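PDB 1SR8: cobalamin biosynthesis protein (cbiD) from Archaeoglobus fulgidus, which probably catalyses the S-adenosylmethionine-dependent methylation of C-1 in cobalt-precorrin-5B, giving cobalt-precorrin-6A in the anaerobic route to adenosylcobalamin. Local coordinates for residues L32-L38 with K196-T200; A54-L59 with A82-A87; K201-A205 with P232-G236; K226-Y230 with E248-V252. The contacts are given in a common frame with arbitrary orientation. Residue numbers count along the deposited sequence, not the author numbering.

From the N terminus, the first segment met is the hairpin tip 32-38, whose partner 196-200 is separated from it by 157 residues, so interaction 1 closes the longest loop. Within that loop sits interaction 2, a short closure between helix 44-57 and the hairpin of strands 76-83 and 86-90; its centre is about 37 Å from that of interaction 1. Helix 195-204 serves interaction 1 with its first part and interaction 3 with its last, and a salt bridge from E34 to K203 joins the two. Interactions 3 and 4 cross, since 226-230 precedes 232-236 while 248-252 follows it; both reach the parallel sheet, with centres about 12 Å apart.

Interaction 1: residues L32-L38 with K196-T200; sequences LTEDGYL and KLVET
A tight beta hairpin, strands 30-33 and 36-42, rests on helix 195-204 through T33, the turn and the second strand. The turn is closed by T33 N to G36 O at 2.9 Å, and G36 has phi/psi of 127/-155, at which a CB would clash with the carbonyl O of D35. The axis of 36-38 passes 10.2 Å from that of 196-200, at 112° between their N-to-C directions; nearest CA pairs are T33-T200 (6.0 Å) and L38-L197 (7.3 Å). K196 (t, p, t, t) reaches along the hairpin, its CE 3.5 Å from T33 OG1, and ends in a salt bridge from NZ to D35 OD2 at 2.6 Å; its CG lies 4.0 Å from L38 CD1. L197, the next residue, is where L38 (m, t) brings CD1 to 3.4 Å from L197 CA and 3.6 Å from L197 CB; both leucines also touch I31, which extends this buried apolar patch. T200, one turn beyond K196, takes rotamer m, so OG1 bonds back to K196 O at 2.5 Å and lies 3.7 Å from T33 CG2. One water donates to T200 OG1 at 3.2 Å and accepts from E34 N at 2.9 Å.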
loop_
_atom_site.group_PDB
_atom_site.type_symbol
_atom_site.label_atom_id
_atom_site.label_comp_id
_atom_site.label_asym_id
_atom_site.label_seq_id
_atom_site.Cartn_x
_atom_site.Cartn_y
_atom_site.Cartn_z
ATOM N N LEU A 32 12.481 -7.915 6.268
ATOM C CA LEU A 32 13.704 -8.666 6.476
ATOM C C LEU A 32 13.595 -10.038 5.823
ATOM O O LEU A 32 12.557 -10.691 5.906
ATOM C CB LEU A 32 13.947 -8.798 7.978
ATOM C CG LEU A 32 15.014 -9.734 8.529
ATOM C CD1 LEU A 32 16.396 -9.314 8.059
ATOM C CD2 LEU A 32 14.933 -9.697 10.042
ATOM N N THR A 33 14.660 -10.455 5.143
ATOM C CA THR A 33 14.685 -11.766 4.506
ATOM C C THR A 33 15.816 -12.605 5.099
ATOM O O THR A 33 16.573 -12.148 5.966
ATOM C CB THR A 33 14.899 -11.688 2.977
ATOM O OG1 THR A 33 16.256 -11.331 2.695
ATOM C CG2 THR A 33 13.968 -10.660 2.366
ATOM N N GLU A 34 15.913 -13.838 4.617
ATOM C CA GLU A 34 16.925 -14.787 5.066
ATOM C C GLU A 34 18.328 -14.188 4.891
ATOM O O GLU A 34 19.196 -14.342 5.753
ATOM C CB GLU A 34 16.786 -16.078 4.253
ATOM C CG GLU A 34 17.220 -17.343 4.965
ATOM C CD GLU A 34 16.724 -18.597 4.259
ATOM O OE1 GLU A 34 17.014 -18.759 3.057
ATOM O OE2 GLU A 34 16.044 -19.421 4.906
ATOM N N ASP A 35 18.528 -13.487 3.777
ATOM C CA ASP A 35 19.815 -12.868 3.482
ATOM C C ASP A 35 19.678 -11.432 2.968
ATOM O O ASP A 35 19.942 -11.155 1.797
ATOM C CB ASP A 35 20.579 -13.721 2.453
ATOM C CG ASP A 35 19.819 -13.888 1.141
ATOM O OD1 ASP A 35 20.290 -14.657 0.275
ATOM O OD2 ASP A 35 18.755 -13.251 0.972
ATOM N N GLY A 36 19.269 -10.520 3.845
ATOM C CA GLY A 36 19.123 -9.133 3.435
ATOM C C GLY A 36 17.771 -8.532 3.749
ATOM O O GLY A 36 17.081 -8.989 4.659
ATOM N N TYR A 37 17.393 -7.507 2.987
ATOM C CA TYR A 37 16.120 -6.810 3.168
ATOM C C TYR A 37 15.404 -6.587 1.836
ATOM O O TYR A 37 16.033 -6.553 0.779
ATOM C CB TYR A 37 16.350 -5.430 3.805
ATOM C CG TYR A 37 16.897 -5.443 5.219
ATOM C CD1 TYR A 37 16.047 -5.601 6.319
ATOM C CD2 TYR A 37 18.270 -5.309 5.461
ATOM C CE1 TYR A 37 16.551 -5.628 7.634
ATOM C CE2 TYR A 37 18.787 -5.335 6.773
ATOM C CZ TYR A 37 17.922 -5.496 7.852
ATOM O OH TYR A 37 18.425 -5.536 9.138
ATOM N N LEU A 38 14.080 -6.465 1.894
ATOM C CA LEU A 38 13.278 -6.151 0.714
ATOM C C LEU A 38 12.709 -4.785 1.085
ATOM O O LEU A 38 12.319 -4.560 2.235
ATOM C CB LEU A 38 12.142 -7.155 0.495
ATOM C CG LEU A 38 12.449 -8.382 -0.368
ATOM C CD1 LEU A 38 11.250 -9.320 -0.390
ATOM C CD2 LEU A 38 12.787 -7.941 -1.774
ATOM N N LYS A 196 11.378 -13.152 -4.805
ATOM C CA LYS A 196 12.051 -13.137 -3.516
ATOM C C LYS A 196 11.052 -12.941 -2.375
ATOM O O LYS A 196 11.135 -13.621 -1.351
ATOM C CB LYS A 196 13.099 -12.027 -3.489
ATOM C CG LYS A 196 13.783 -11.818 -2.133
ATOM C CD LYS A 196 14.683 -12.991 -1.749
ATOM C CE LYS A 196 15.492 -12.691 -0.482
ATOM N NZ LYS A 196 16.437 -13.814 -0.163
ATOM N N LEU A 197 10.114 -12.013 -2.547
ATOM C CA LEU A 197 9.108 -11.768 -1.516
ATOM C C LEU A 197 8.206 -12.983 -1.336
ATOM O O LEU A 197 7.936 -13.389 -0.211
ATOM C CB LEU A 197 8.237 -10.549 -1.858
ATOM C CG LEU A 197 7.125 -10.220 -0.847
ATOM C CD1 LEU A 197 7.746 -9.870 0.504
ATOM C CD2 LEU A 197 6.278 -9.065 -1.356
ATOM N N VAL A 198 7.736 -13.558 -2.441
ATOM C CA VAL A 198 6.858 -14.722 -2.357
ATOM C C VAL A 198 7.528 -15.878 -1.610
ATOM O O VAL A 198 6.874 -16.552 -0.816
ATOM C CB VAL A 198 6.408 -15.216 -3.759
ATOM C CG1 VAL A 198 5.583 -16.483 -3.627
ATOM C CG2 VAL A 198 5.573 -14.152 -4.448
ATOM N N GLU A 199 8.823 -16.091 -1.850
ATOM C CA GLU A 199 9.568 -17.170 -1.193
ATOM C C GLU A 199 9.836 -16.849 0.262
ATOM O O GLU A 199 9.768 -17.727 1.130
ATOM C CB GLU A 199 10.909 -17.402 -1.881
ATOM C CG GLU A 199 10.819 -17.573 -3.375
ATOM C CD GLU A 199 12.168 -17.889 -3.991
ATOM O OE1 GLU A 199 13.181 -17.298 -3.535
ATOM O OE2 GLU A 199 12.208 -18.718 -4.932
ATOM N N THR A 200 10.164 -15.584 0.515
ATOM C CA THR A 200 10.442 -15.111 1.866
ATOM C C THR A 200 9.192 -15.224 2.745
ATOM O O THR A 200 9.252 -15.726 3.871
ATOM C CB THR A 200 10.891 -13.628 1.857
ATOM O OG1 THR A 200 12.039 -13.479 1.017
ATOM C CG2 THR A 200 11.232 -13.153 3.262
HETATM O O HOH W 1 14.456 -15.047 2.398
#

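Interaction 2: residues A54-L59 with A82-A87; sequences AAIASL and AEKGFA
At the apolar centre four alanines bring a helix and a hairpin very close together. A54 CB is 3.8 Å from A82 CB and also 3.8 Å from A87 CB, so it touches both strands, while A55 CB is 4.1 Å from A87 CB. S58 CB adds to this layer at 3.7 Å from A82 CB. The backbones approach to 4.4 Å between the CA atoms of A55 and G85 and to 4.6 Å between those of L59 and K84. E83 to F86 form a type I' turn, with K84 at phi/psi 47/59 and G85 at 82/2, closed by E83 N to F86 O at 2.8 Å and F86 N to E83 O at 3.2 Å. G85 has no room for a CB, which would lie 3.1 Å from L59 CD2; instead its CA makes a CA-H...O contact of 3.2 Å with A55 O. S58, in rotamer p, donates from OG to A55 O at 2.8 Å and accepts from G85 N at 2.9 Å. At the outer edge S58 O meets K84 N in a weak 3.4 Å hydrogen bond, and a water bridges the same atoms, 2.6 Å from S58 O and 2.7 Å from K84 N. The arrangement is that of an alpha/beta layer, in which the C-terminal end of helix 44-57 packs on the tip of a beta hairpin with a two-residue type I' turn.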
loop_
_atom_site.group_PDB
_atom_site.type_symbol
_atom_site.label_atom_id
_atom_site.label_comp_id
_atom_site.label_asym_id
_atom_site.label_seq_id
_atom_site.Cartn_x
_atom_site.Cartn_y
_atom_site.Cartn_z
ATOM N N ALA A 54 4.012 18.784 2.639
ATOM C CA ALA A 54 5.192 19.566 2.273
ATOM C C ALA A 54 4.823 20.956 1.746
ATOM O O ALA A 54 5.515 21.934 2.013
ATOM C CB ALA A 54 6.018 18.813 1.238
ATOM N N ALA A 55 3.738 21.047 0.993
ATOM C CA ALA A 55 3.315 22.330 0.462
ATOM C C ALA A 55 2.971 23.311 1.590
ATOM O O ALA A 55 3.353 24.484 1.537
ATOM C CB ALA A 55 2.118 22.139 -0.466
ATOM N N ILE A 56 2.251 22.831 2.607
ATOM C CA ILE A 56 1.856 23.663 3.751
ATOM C C ILE A 56 3.064 24.051 4.603
ATOM O O ILE A 56 3.228 25.203 4.983
ATOM C CB ILE A 56 0.835 22.926 4.671
ATOM C CG1 ILE A 56 -0.505 22.754 3.946
ATOM C CG2 ILE A 56 0.645 23.700 5.975
ATOM C CD1 ILE A 56 -1.540 22.003 4.751
ATOM N N ALA A 57 3.898 23.071 4.908
ATOM C CA ALA A 57 5.087 23.292 5.701
ATOM C C ALA A 57 6.071 24.248 5.016
ATOM O O ALA A 57 6.703 25.071 5.680
ATOM C CB ALA A 57 5.762 21.963 5.966
ATOM N N SER A 58 6.196 24.144 3.695
ATOM C CA SER A 58 7.133 24.982 2.940
ATOM C C SER A 58 6.798 26.465 2.965
ATOM O O SER A 58 7.610 27.301 2.570
ATOM C CB SER A 58 7.226 24.510 1.488
ATOM O OG SER A 58 6.055 24.841 0.773
ATOM N N LEU A 59 5.601 26.799 3.420
ATOM C CA LEU A 59 5.211 28.195 3.496
ATOM C C LEU A 59 6.030 28.928 4.546
ATOM O O LEU A 59 6.446 30.064 4.335
ATOM C CB LEU A 59 3.739 28.317 3.849
ATOM C CG LEU A 59 2.781 28.048 2.706
ATOM C CD1 LEU A 59 1.360 28.280 3.186
ATOM C CD2 LEU A 59 3.124 28.967 1.550
ATOM N N ALA A 82 9.945 20.916 -1.931
ATOM C CA ALA A 82 8.920 21.915 -1.682
ATOM C C ALA A 82 9.480 23.322 -1.501
ATOM O O ALA A 82 10.596 23.501 -1.010
ATOM C CB ALA A 82 8.114 21.516 -0.452
ATOM N N GLU A 83 8.693 24.318 -1.897
ATOM C CA GLU A 83 9.106 25.708 -1.761
ATOM C C GLU A 83 7.938 26.676 -1.890
ATOM O O GLU A 83 7.243 26.694 -2.904
ATOM C CB GLU A 83 10.169 26.045 -2.806
ATOM C CG GLU A 83 10.757 27.431 -2.649
ATOM C CD GLU A 83 11.805 27.733 -3.694
ATOM O OE1 GLU A 83 12.846 27.036 -3.715
ATOM O OE2 GLU A 83 11.584 28.665 -4.499
ATOM N N LYS A 84 7.728 27.471 -0.847
ATOM C CA LYS A 84 6.663 28.474 -0.810
ATOM C C LYS A 84 5.281 28.011 -1.259
ATOM O O LYS A 84 4.713 28.566 -2.206
ATOM C CB LYS A 84 7.067 29.695 -1.642
ATOM C CG LYS A 84 8.322 30.404 -1.154
ATOM C CD LYS A 84 8.520 31.735 -1.876
ATOM C CE LYS A 84 8.805 31.557 -3.366
ATOM N NZ LYS A 84 10.150 30.957 -3.631
ATOM N N GLY A 85 4.736 27.002 -0.588
ATOM C CA GLY A 85 3.410 26.529 -0.935
ATOM C C GLY A 85 3.312 25.568 -2.102
ATOM O O GLY A 85 2.210 25.169 -2.480
ATOM N N PHE A 86 4.445 25.193 -2.687
ATOM C CA PHE A 86 4.430 24.259 -3.803
ATOM C C PHE A 86 5.294 23.061 -3.454
ATOM O O PHE A 86 6.361 23.216 -2.862
ATOM C CB PHE A 86 4.976 24.924 -5.060
ATOM C CG PHE A 86 4.991 24.021 -6.263
ATOM C CD1 PHE A 86 3.820 23.750 -6.960
ATOM C CD2 PHE A 86 6.174 23.424 -6.684
ATOM C CE1 PHE A 86 3.828 22.896 -8.057
ATOM C CE2 PHE A 86 6.194 22.568 -7.779
ATOM C CZ PHE A 86 5.022 22.303 -8.466
ATOM N N ALA A 87 4.835 21.866 -3.809
ATOM C CA ALA A 87 5.600 20.650 -3.526
ATOM C C ALA A 87 5.531 19.653 -4.670
ATOM O O ALA A 87 4.543 19.566 -5.387
ATOM C CB ALA A 87 5.113 19.994 -2.238
HETATM O O HOH W 2 9.708 27.173 0.977
#

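Interaction 3: residues K201-A205 with P232-G236; sequences KLKIA and PFVFG
K201 to I204 lie in the C-terminal part of helix 195-204, and A205 N still bonds to K201 O at 2.9 Å. K201 (t, t, m, t) has its CA-to-CB bond directed toward strand 231-234, and the side chain runs on to it. Its CG lies 4.0 Å from F233 CD1 and 3.7 Å from F235 CZ, and its CD stands over the F235 face, 4.2 Å from the centroid and 18° off the normal, a CH-pi contact. NZ then donates to V234 O at 2.8 Å; the buried charge is met by salt bridges to E191 and E7. L202 sets its N 3.8 Å from F235 CZ, at the ring edge. The strand struck here is an outermost one of the parallel sheet and ends a beta-alpha-beta crossover from strand 210-214 through helix 217-226, so the contact lays the preceding helix against the sheet. Both phenylalanines are m, which carries their rings to the helix although F235 has its CB directed sideways. Further along, I204 CG2 approaches F233 CE1 to 4.0 Å. The CA atoms of A205 and F233 are 7.6 Å apart. A205 CB lies 3.6 Å from F233 CE2 and 3.9 Å from the F233 ring centroid, 19° off the normal.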
loop_
_atom_site.group_PDB
_atom_site.type_symbol
_atom_site.label_atom_id
_atom_site.label_comp_id
_atom_site.label_asym_id
_atom_site.label_seq_id
_atom_site.Cartn_x
_atom_site.Cartn_y
_atom_site.Cartn_z
ATOM N N LYS A 201 8.055 -14.759 2.233
ATOM C CA LYS A 201 6.830 -14.803 3.016
ATOM C C LYS A 201 6.366 -16.232 3.287
ATOM O O LYS A 201 5.733 -16.491 4.305
ATOM C CB LYS A 201 5.723 -13.995 2.335
ATOM C CG LYS A 201 4.578 -13.660 3.286
ATOM C CD LYS A 201 3.550 -12.719 2.679
ATOM C CE LYS A 201 4.092 -11.313 2.472
ATOM N NZ LYS A 201 3.023 -10.398 1.968
ATOM N N LEU A 202 6.680 -17.158 2.384
ATOM C CA LEU A 202 6.298 -18.554 2.584
ATOM C C LEU A 202 7.103 -19.101 3.759
ATOM O O LEU A 202 6.566 -19.794 4.617
ATOM C CB LEU A 202 6.577 -19.388 1.327
ATOM C CG LEU A 202 6.485 -20.913 1.482
ATOM C CD1 LEU A 202 5.120 -21.312 2.033
ATOM C CD2 LEU A 202 6.725 -21.567 0.138
ATOM N N LYS A 203 8.392 -18.773 3.792
ATOM C CA LYS A 203 9.270 -19.210 4.868
ATOM C C LYS A 203 8.829 -18.604 6.189
ATOM O O LYS A 203 8.895 -19.258 7.230
ATOM C CB LYS A 203 10.712 -18.801 4.579
ATOM C CG LYS A 203 11.305 -19.462 3.351
ATOM C CD LYS A 203 12.753 -19.048 3.176
ATOM C CE LYS A 203 13.383 -19.706 1.955
ATOM N NZ LYS A 203 14.798 -19.264 1.785
ATOM N N ILE A 204 8.386 -17.352 6.150
ATOM C CA ILE A 204 7.915 -16.686 7.356
ATOM C C ILE A 204 6.664 -17.401 7.856
ATOM O O ILE A 204 6.463 -17.561 9.061
ATOM C CB ILE A 204 7.561 -15.208 7.084
ATOM C CG1 ILE A 204 8.832 -14.437 6.707
ATOM C CG2 ILE A 204 6.895 -14.593 8.310
ATOM C CD1 ILE A 204 8.609 -12.965 6.373
ATOM N N ALA A 205 5.834 -17.838 6.912
ATOM C CA ALA A 205 4.587 -18.527 7.226
ATOM C C ALA A 205 4.825 -19.950 7.712
ATOM O O ALA A 205 3.897 -20.618 8.157
ATOM C CB ALA A 205 3.682 -18.542 6.004
ATOM N N PRO A 232 -2.736 -14.752 9.533
ATOM C CA PRO A 232 -3.069 -14.093 8.267
ATOM C C PRO A 232 -1.878 -13.543 7.486
ATOM O O PRO A 232 -1.051 -12.791 8.017
ATOM C CB PRO A 232 -4.059 -13.012 8.697
ATOM C CG PRO A 232 -3.531 -12.602 10.033
ATOM C CD PRO A 232 -3.121 -13.915 10.687
ATOM N N PHE A 233 -1.817 -13.941 6.216
ATOM C CA PHE A 233 -0.764 -13.546 5.287
ATOM C C PHE A 233 -1.376 -13.077 3.981
ATOM O O PHE A 233 -2.445 -13.542 3.585
ATOM C CB PHE A 233 0.159 -14.733 4.991
ATOM C CG PHE A 233 1.069 -15.083 6.130
ATOM C CD1 PHE A 233 2.211 -14.324 6.381
ATOM C CD2 PHE A 233 0.759 -16.134 6.992
ATOM C CE1 PHE A 233 3.025 -14.601 7.469
ATOM C CE2 PHE A 233 1.572 -16.417 8.090
ATOM C CZ PHE A 233 2.701 -15.652 8.328
ATOM N N VAL A 234 -0.702 -12.147 3.314
ATOM C CA VAL A 234 -1.178 -11.662 2.035
ATOM C C VAL A 234 -0.252 -12.226 0.978
ATOM O O VAL A 234 0.943 -11.944 0.975
ATOM C CB VAL A 234 -1.141 -10.132 1.945
ATOM C CG1 VAL A 234 -1.532 -9.703 0.540
ATOM C CG2 VAL A 234 -2.086 -9.527 2.959
ATOM N N PHE A 235 -0.802 -13.038 0.088
ATOM C CA PHE A 235 -0.007 -13.631 -0.975
ATOM C C PHE A 235 -0.504 -13.180 -2.343
ATOM O O PHE A 235 0.007 -13.626 -3.373
ATOM C CB PHE A 235 -0.045 -15.160 -0.868
ATOM C CG PHE A 235 0.980 -15.717 0.076
ATOM C CD1 PHE A 235 2.237 -16.082 -0.384
ATOM C CD2 PHE A 235 0.709 -15.818 1.439
ATOM C CE1 PHE A 235 3.217 -16.539 0.503
ATOM C CE2 PHE A 235 1.678 -16.271 2.329
ATOM C CZ PHE A 235 2.936 -16.632 1.858
ATOM N N GLY A 236 -1.498 -12.293 -2.351
ATOM C CA GLY A 236 -2.037 -11.814 -3.611
ATOM C C GLY A 236 -2.489 -12.951 -4.518
ATOM O O GLY A 236 -3.312 -13.783 -4.131
#

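Interaction 4: residues K226-Y230 with E248-V252; sequences KFPEY and EKIIV
Within a parallel alpha/beta sheet, the connection of a beta-alpha-beta unit, between helix 217-226 and strand 231-234, folds two aromatic rings onto strand 248-253. The loop is a type I turn from F227 to Y230, with P228 at phi/psi -48/-36, E229 at -80/11 and Y230 N bonded to F227 O at 3.0 Å, so that F227 and Y230 both turn their CA-to-CB bonds toward the strand. No hydrogen bond crosses the contact; the evidence is entirely of packing, with nearest CA atoms, those of Y230 and K249, 7.9 Å apart. On the extended strand E248, I250 and V252 point toward the loop, whereas I251 reaches helix 255-262 and K249 binds H245 O through NZ. I250, fully trans (t, t), divides its branches between the rings. Its CD1 sits over F227, 3.6 Å from the centroid and 18° off the normal, and its CG2 over Y230, 4.2 Å from the centroid and 16° off; both are CH-pi contacts. F227 (chi1 m, chi2 -75°) also touches V280 of the neighbouring strand 278-281, and Y230 (m, -88°) touches R210, so the two rings span strand 248-253, from 278-281 on one side to 210-214 on the other. At one end E248 O lies near the plane of the Y230 ring, 3.7 Å from Y230 CE1; at the other, V252 (t) sets CG2 4.0 Å from F227 CE2.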
loop_
_atom_site.group_PDB
_atom_site.type_symbol
_atom_site.label_atom_id
_atom_site.label_comp_id
_atom_site.label_asym_id
_atom_site.label_seq_id
_atom_site.Cartn_x
_atom_site.Cartn_y
_atom_site.Cartn_z
ATOM N N LYS A 226 -12.681 -13.450 11.152
ATOM C CA LYS A 226 -13.405 -14.720 11.047
ATOM C C LYS A 226 -12.611 -16.004 11.293
ATOM O O LYS A 226 -13.203 -17.048 11.570
ATOM C CB LYS A 226 -14.090 -14.815 9.677
ATOM C CG LYS A 226 -14.974 -13.626 9.352
ATOM C CD LYS A 226 -15.945 -13.327 10.491
ATOM C CE LYS A 226 -16.616 -11.962 10.315
ATOM N NZ LYS A 226 -17.328 -11.487 11.551
ATOM N N PHE A 227 -11.288 -15.936 11.189
ATOM C CA PHE A 227 -10.448 -17.110 11.403
ATOM C C PHE A 227 -9.250 -16.720 12.263
ATOM O O PHE A 227 -8.102 -16.922 11.872
ATOM C CB PHE A 227 -9.972 -17.638 10.052
ATOM C CG PHE A 227 -11.086 -17.906 9.088
ATOM C CD1 PHE A 227 -11.904 -19.026 9.241
ATOM C CD2 PHE A 227 -11.339 -17.026 8.043
ATOM C CE1 PHE A 227 -12.966 -19.266 8.363
ATOM C CE2 PHE A 227 -12.391 -17.247 7.158
ATOM C CZ PHE A 227 -13.211 -18.372 7.318
ATOM N N PRO A 228 -9.509 -16.179 13.464
ATOM C CA PRO A 228 -8.446 -15.749 14.375
ATOM C C PRO A 228 -7.283 -16.718 14.640
ATOM O O PRO A 228 -6.142 -16.283 14.771
ATOM C CB PRO A 228 -9.218 -15.374 15.647
ATOM C CG PRO A 228 -10.435 -16.250 15.588
ATOM C CD PRO A 228 -10.818 -16.154 14.142
ATOM N N GLU A 229 -7.559 -18.020 14.699
ATOM C CA GLU A 229 -6.505 -18.996 14.980
ATOM C C GLU A 229 -5.609 -19.366 13.785
ATOM O O GLU A 229 -4.831 -20.315 13.854
ATOM C CB GLU A 229 -7.107 -20.267 15.600
ATOM C CG GLU A 229 -7.877 -21.179 14.648
ATOM C CD GLU A 229 -9.257 -20.662 14.271
ATOM O OE1 GLU A 229 -10.081 -21.481 13.816
ATOM O OE2 GLU A 229 -9.523 -19.448 14.412
ATOM N N TYR A 230 -5.727 -18.612 12.695
ATOM C CA TYR A 230 -4.912 -18.820 11.494
ATOM C C TYR A 230 -4.050 -17.584 11.355
ATOM O O TYR A 230 -4.568 -16.476 11.460
ATOM C CB TYR A 230 -5.795 -18.919 10.254
ATOM C CG TYR A 230 -6.442 -20.257 10.062
ATOM C CD1 TYR A 230 -5.788 -21.264 9.363
ATOM C CD2 TYR A 230 -7.707 -20.520 10.580
ATOM C CE1 TYR A 230 -6.369 -22.497 9.174
ATOM C CE2 TYR A 230 -8.302 -21.752 10.401
ATOM C CZ TYR A 230 -7.627 -22.739 9.695
ATOM O OH TYR A 230 -8.206 -23.973 9.498
ATOM N N GLU A 248 -1.900 -26.235 8.306
ATOM C CA GLU A 248 -3.317 -25.948 8.055
ATOM C C GLU A 248 -3.479 -24.626 7.286
ATOM O O GLU A 248 -3.127 -23.552 7.780
ATOM C CB GLU A 248 -4.085 -25.855 9.380
ATOM C CG GLU A 248 -4.232 -27.166 10.121
ATOM C CD GLU A 248 -5.024 -28.178 9.334
ATOM O OE1 GLU A 248 -6.148 -27.841 8.899
ATOM O OE2 GLU A 248 -4.527 -29.309 9.151
ATOM N N LYS A 249 -4.038 -24.718 6.087
ATOM C CA LYS A 249 -4.224 -23.552 5.236
ATOM C C LYS A 249 -5.666 -23.249 4.895
ATOM O O LYS A 249 -6.483 -24.145 4.703
ATOM C CB LYS A 249 -3.460 -23.747 3.931
ATOM C CG LYS A 249 -1.977 -23.871 4.111
ATOM C CD LYS A 249 -1.387 -24.753 3.042
ATOM C CE LYS A 249 -1.780 -26.194 3.269
ATOM N NZ LYS A 249 -0.937 -27.107 2.460
ATOM N N ILE A 250 -5.972 -21.968 4.814
ATOM C CA ILE A 250 -7.303 -21.544 4.439
ATOM C C ILE A 250 -7.093 -20.397 3.448
ATOM O O ILE A 250 -6.204 -19.567 3.635
ATOM C CB ILE A 250 -8.129 -21.089 5.685
ATOM C CG1 ILE A 250 -9.621 -21.145 5.361
ATOM C CG2 ILE A 250 -7.740 -19.676 6.119
ATOM C CD1 ILE A 250 -10.509 -20.853 6.553
ATOM N N ILE A 251 -7.869 -20.385 2.369
ATOM C CA ILE A 251 -7.758 -19.327 1.368
ATOM C C ILE A 251 -8.918 -18.345 1.501
ATOM O O ILE A 251 -10.083 -18.740 1.478
ATOM C CB ILE A 251 -7.759 -19.901 -0.069
ATOM C CG1 ILE A 251 -6.557 -20.831 -0.254
ATOM C CG2 ILE A 251 -7.721 -18.761 -1.083
ATOM C CD1 ILE A 251 -6.516 -21.526 -1.589
ATOM N N VAL A 252 -8.590 -17.068 1.657
ATOM C CA VAL A 252 -9.599 -16.020 1.779
ATOM C C VAL A 252 -9.279 -14.928 0.757
ATOM O O VAL A 252 -8.157 -14.418 0.716
ATOM C CB VAL A 252 -9.600 -15.398 3.195
ATOM C CG1 VAL A 252 -10.731 -14.381 3.318
ATOM C CG2 VAL A 252 -9.721 -16.500 4.247
#